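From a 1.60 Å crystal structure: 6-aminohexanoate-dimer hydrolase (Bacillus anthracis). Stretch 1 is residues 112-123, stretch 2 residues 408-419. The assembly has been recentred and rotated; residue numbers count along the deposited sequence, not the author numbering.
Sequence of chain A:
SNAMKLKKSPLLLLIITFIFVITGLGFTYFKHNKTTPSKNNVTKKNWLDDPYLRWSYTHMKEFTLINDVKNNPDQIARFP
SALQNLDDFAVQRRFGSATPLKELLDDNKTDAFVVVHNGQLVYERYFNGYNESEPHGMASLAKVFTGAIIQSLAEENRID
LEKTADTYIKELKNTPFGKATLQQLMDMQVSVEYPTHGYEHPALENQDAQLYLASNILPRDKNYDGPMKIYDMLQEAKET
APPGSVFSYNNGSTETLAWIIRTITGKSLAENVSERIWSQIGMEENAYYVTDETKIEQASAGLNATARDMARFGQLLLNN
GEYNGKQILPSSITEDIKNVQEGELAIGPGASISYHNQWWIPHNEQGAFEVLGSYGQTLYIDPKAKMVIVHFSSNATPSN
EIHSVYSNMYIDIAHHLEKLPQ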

# COMPACT_ATOMS: atom_id res chain seq x y z
N ALA A 112 -2.76 0.38 -14.68
CA ALA A 112 -3.57 1.57 -14.51
C ALA A 112 -2.73 2.74 -14.08
O ALA A 112 -1.83 2.60 -13.26
N PHE A 113 -3.09 3.90 -14.61
CA PHE A 113 -2.39 5.13 -14.30
C PHE A 113 -3.44 6.23 -14.24
O PHE A 113 -4.14 6.45 -15.20
N VAL A 114 -3.60 6.84 -13.08
CA VAL A 114 -4.58 7.90 -12.86
C VAL A 114 -3.89 9.14 -12.27
O VAL A 114 -3.17 9.04 -11.23
N VAL A 115 -4.18 10.29 -12.87
CA VAL A 115 -3.68 11.59 -12.43
C VAL A 115 -4.87 12.52 -12.12
O VAL A 115 -5.73 12.78 -12.95
N VAL A 116 -4.89 13.01 -10.89
CA VAL A 116 -5.89 13.93 -10.38
C VAL A 116 -5.15 15.23 -10.01
O VAL A 116 -4.04 15.18 -9.45
N HIS A 117 -5.73 16.37 -10.36
CA HIS A 117 -5.10 17.70 -10.18
C HIS A 117 -6.16 18.68 -9.77
O HIS A 117 -7.20 18.81 -10.42
N ASN A 118 -5.96 19.31 -8.61
CA ASN A 118 -6.95 20.19 -8.03
C ASN A 118 -8.33 19.52 -7.93
O ASN A 118 -9.39 20.15 -8.11
N GLY A 119 -8.32 18.26 -7.56
CA GLY A 119 -9.54 17.53 -7.31
C GLY A 119 -10.33 17.19 -8.55
O GLY A 119 -11.50 16.83 -8.45
N GLN A 120 -9.69 17.23 -9.70
CA GLN A 120 -10.36 16.82 -10.94
C GLN A 120 -9.47 15.81 -11.66
O GLN A 120 -8.23 15.95 -11.67
N LEU A 121 -10.10 14.78 -12.23
CA LEU A 121 -9.39 13.80 -13.03
C LEU A 121 -8.83 14.43 -14.31
O LEU A 121 -9.56 15.09 -15.07
N VAL A 122 -7.53 14.24 -14.55
CA VAL A 122 -6.88 14.77 -15.73
C VAL A 122 -6.52 13.74 -16.74
O VAL A 122 -6.55 14.03 -17.96
N TYR A 123 -6.18 12.52 -16.29
CA TYR A 123 -5.65 11.53 -17.21
C TYR A 123 -5.76 10.18 -16.57
O TYR A 123 -5.41 10.02 -15.41
N ASN A 408 10.76 10.86 -10.63
CA ASN A 408 11.07 12.10 -11.30
C ASN A 408 9.96 12.50 -12.28
O ASN A 408 9.63 13.68 -12.41
N MSE A 409 9.37 11.53 -12.97
CA MSE A 409 8.26 11.78 -13.91
C MSE A 409 7.07 12.40 -13.19
O MSE A 409 6.39 13.30 -13.71
N TYR A 410 6.83 11.98 -11.94
CA TYR A 410 5.69 12.57 -11.21
C TYR A 410 5.89 14.07 -10.94
O TYR A 410 4.96 14.86 -10.97
N ILE A 411 7.13 14.46 -10.66
CA ILE A 411 7.49 15.86 -10.52
C ILE A 411 7.30 16.62 -11.83
O ILE A 411 6.68 17.70 -11.86
N ASP A 412 7.80 16.08 -12.94
CA ASP A 412 7.60 16.70 -14.20
C ASP A 412 6.16 16.84 -14.63
O ASP A 412 5.77 17.89 -15.18
N ILE A 413 5.35 15.80 -14.37
CA ILE A 413 3.92 15.91 -14.63
C ILE A 413 3.29 17.05 -13.81
O ILE A 413 2.55 17.86 -14.34
N ALA A 414 3.56 17.09 -12.51
CA ALA A 414 3.06 18.16 -11.66
C ALA A 414 3.42 19.55 -12.23
O ALA A 414 2.59 20.46 -12.28
N HIS A 415 4.68 19.75 -12.60
CA HIS A 415 5.11 21.08 -13.04
C HIS A 415 4.43 21.44 -14.37
O HIS A 415 4.12 22.59 -14.63
N HIS A 416 4.23 20.45 -15.23
CA HIS A 416 3.46 20.63 -16.47
C HIS A 416 2.03 21.06 -16.22
O HIS A 416 1.55 22.02 -16.84
N LEU A 417 1.35 20.39 -15.30
CA LEU A 417 -0.04 20.69 -14.97
C LEU A 417 -0.16 22.05 -14.28
O LEU A 417 -1.19 22.73 -14.40
N GLU A 418 0.89 22.47 -13.57
CA GLU A 418 0.92 23.75 -12.93
C GLU A 418 1.31 24.87 -13.90
O GLU A 418 1.33 26.01 -13.51
N LYS A 419 1.61 24.53 -15.15
CA LYS A 419 2.02 25.44 -16.22
C LYS A 419 3.30 26.19 -15.89
O LYS A 419 3.42 27.38 -16.19

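The apolar centre of this contact forms where alternate residues of strand 112-117 meet one side of helix 408-417. Because side chains alternate along a strand, Phe 113, Val 115 and His 117 point toward the helix, while Val 116 points away. On the helix, Met 409, Ile 413 and Leu 417 recur every fourth residue and so share the facing side.

Leu 417, an m,t rotamer, gives up the most surface. Its forked end reaches both strands of the hairpin: CD1 lies 3.8 Å from Val 115 CG1, and CD2 lies 3.9 Å from CG1 of Val 122, which also points toward the helix. Both valines are t, and their compact branched side chains meet the methyls of Leu 417 at close range. One turn back, Ile 413 (m,t) places CG2 4.3 Å from Val 115 CG1 and extends CD1 to 4.0 Å from Phe 113 CZ.

Phe 113, with chi1 t, is long enough to span the wider gap at this end. Ile 413 CD1 and CE1 of Tyr 410 (chi1 m, starting sideways) meet its ring edge, the latter 4.0 Å from Phe 113 CE1. The same Phe 113 CE1 lies 3.9 Å from CE of Met 409, a selenomethionine extended (t,t) as far as SE, with chi3 at 91° turning the methyl aside.

At the other end His 117, chi1 t, joins apolar to polar. Leu 417 CB sits over one face of its imidazole, 3.9 Å from the ring centroid, in a CH-pi contact. At the ring edge, His 117 NE2 donates a 2.7 Å hydrogen bond to Glu 418 OE2. Glu 418 starts sideways, and its m,m bend brings the carboxylate to the histidine. A water accepts from Asn 118 ND2 (2.9 Å) and donates to Glu 418 OE2 (2.8 Å), bridging exposed Asn 118 to the residue just after the helix.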

# COMPACT_ATOMS: atom_id res chain seq x y z
CB ALA A 112 -4.68 1.35 -13.49
CB PHE A 113 -1.28 5.39 -15.30
CG PHE A 113 -0.39 6.52 -14.93
CD1 PHE A 113 0.60 6.35 -13.98
CD2 PHE A 113 -0.54 7.78 -15.51
CE1 PHE A 113 1.44 7.40 -13.65
CE2 PHE A 113 0.33 8.80 -15.22
CZ PHE A 113 1.30 8.63 -14.25
CB VAL A 114 -5.67 7.42 -11.90
CG1 VAL A 114 -6.63 8.55 -11.54
CG2 VAL A 114 -6.42 6.19 -12.47
CB VAL A 115 -2.77 12.27 -13.46
CG1 VAL A 115 -2.24 13.61 -12.90
CG2 VAL A 115 -1.67 11.33 -13.95
CB VAL A 116 -6.60 13.38 -9.16
CG1 VAL A 116 -7.69 14.35 -8.67
CG2 VAL A 116 -7.25 12.05 -9.47
CB HIS A 117 -4.45 18.16 -11.46
CG HIS A 117 -3.70 19.45 -11.33
ND1 HIS A 117 -3.82 20.45 -12.22
CD2 HIS A 117 -2.81 19.89 -10.34
CE1 HIS A 117 -3.02 21.49 -11.83
NE2 HIS A 117 -2.41 21.16 -10.68
CB ASN A 118 -7.06 21.55 -8.78
CG ASN A 118 -5.78 22.36 -8.74
OD1 ASN A 118 -5.20 22.55 -7.67
ND2 ASN A 118 -5.34 22.86 -9.89
CB GLN A 120 -10.59 17.99 -11.86
CG GLN A 120 -11.43 19.10 -11.24
CD GLN A 120 -11.61 20.27 -12.18
OE1 GLN A 120 -10.65 20.78 -12.78
NE2 GLN A 120 -12.86 20.68 -12.36
CB LEU A 121 -10.33 12.65 -13.38
CG LEU A 121 -9.83 11.52 -14.26
CD1 LEU A 121 -8.77 10.73 -13.55
CD2 LEU A 121 -11.04 10.66 -14.72
CB VAL A 122 -5.61 15.62 -15.36
CG1 VAL A 122 -4.82 16.02 -16.62
CG2 VAL A 122 -6.04 16.80 -14.51
CB TYR A 123 -4.20 11.78 -17.48
CG TYR A 123 -3.48 10.89 -18.45
CD1 TYR A 123 -3.80 10.93 -19.79
CD2 TYR A 123 -2.43 10.07 -18.04
CE1 TYR A 123 -3.08 10.16 -20.69
CE2 TYR A 123 -1.71 9.29 -18.93
CZ TYR A 123 -2.05 9.34 -20.25
OH TYR A 123 -1.30 8.62 -21.13
CB ASN A 408 12.41 11.98 -12.02
CG ASN A 408 13.58 12.22 -11.08
OD1 ASN A 408 13.81 13.39 -10.69
ND2 ASN A 408 14.29 11.13 -10.66
CB MSE A 409 7.84 10.44 -14.52
CG MSE A 409 6.67 10.43 -15.46
SE MSE A 409 6.43 8.55 -15.86
CE MSE A 409 5.19 8.13 -14.46
CB TYR A 410 5.48 11.85 -9.91
CG TYR A 410 5.15 10.38 -9.98
CD1 TYR A 410 4.65 9.77 -11.12
CD2 TYR A 410 5.39 9.58 -8.91
CE1 TYR A 410 4.40 8.40 -11.14
CE2 TYR A 410 5.13 8.24 -8.92
CZ TYR A 410 4.65 7.64 -10.06
OH TYR A 410 4.40 6.26 -10.03
CB ILE A 411 8.93 16.03 -9.97
CG1 ILE A 411 9.09 15.37 -8.59
CG2 ILE A 411 9.25 17.54 -9.90
CD1 ILE A 411 10.51 15.31 -8.05
CB ASP A 412 8.39 15.98 -15.29
CG ASP A 412 9.91 16.17 -15.15
OD1 ASP A 412 10.39 17.14 -14.48
OD2 ASP A 412 10.61 15.35 -15.76
CB ILE A 413 3.16 14.58 -14.42
CG1 ILE A 413 3.61 13.54 -15.43
CG2 ILE A 413 1.62 14.84 -14.45
CD1 ILE A 413 3.17 12.12 -15.09
CB ALA A 414 3.62 18.01 -10.24
CB HIS A 415 6.61 21.12 -13.20
CG HIS A 415 7.35 21.05 -11.89
ND1 HIS A 415 8.69 20.97 -11.81
CD2 HIS A 415 6.86 21.00 -10.58
CE1 HIS A 415 9.03 20.94 -10.50
NE2 HIS A 415 7.92 20.94 -9.77
CB HIS A 416 3.53 19.38 -17.30
CG HIS A 416 2.68 19.42 -18.53
ND1 HIS A 416 3.06 20.05 -19.65
CD2 HIS A 416 1.45 18.87 -18.78
CE1 HIS A 416 2.11 19.91 -20.59
NE2 HIS A 416 1.11 19.18 -20.05
CB LEU A 417 -0.60 19.57 -14.07
CG LEU A 417 -0.77 18.19 -14.72
CD1 LEU A 417 -1.31 17.23 -13.69
CD2 LEU A 417 -1.65 18.20 -15.97
CB GLU A 418 1.86 23.72 -11.70
CG GLU A 418 1.37 22.92 -10.50
CD GLU A 418 0.24 23.61 -9.75
OE1 GLU A 418 0.55 24.52 -8.96
OE2 GLU A 418 -0.94 23.26 -9.95
CB LYS A 419 0.85 26.36 -16.63
CG LYS A 419 -0.37 25.53 -17.07
CD LYS A 419 -1.44 26.36 -17.78
CE LYS A 419 -2.77 25.63 -17.87
NZ LYS A 419 -2.63 24.23 -18.35
O HOH W 1 -3.27 24.79 -10.47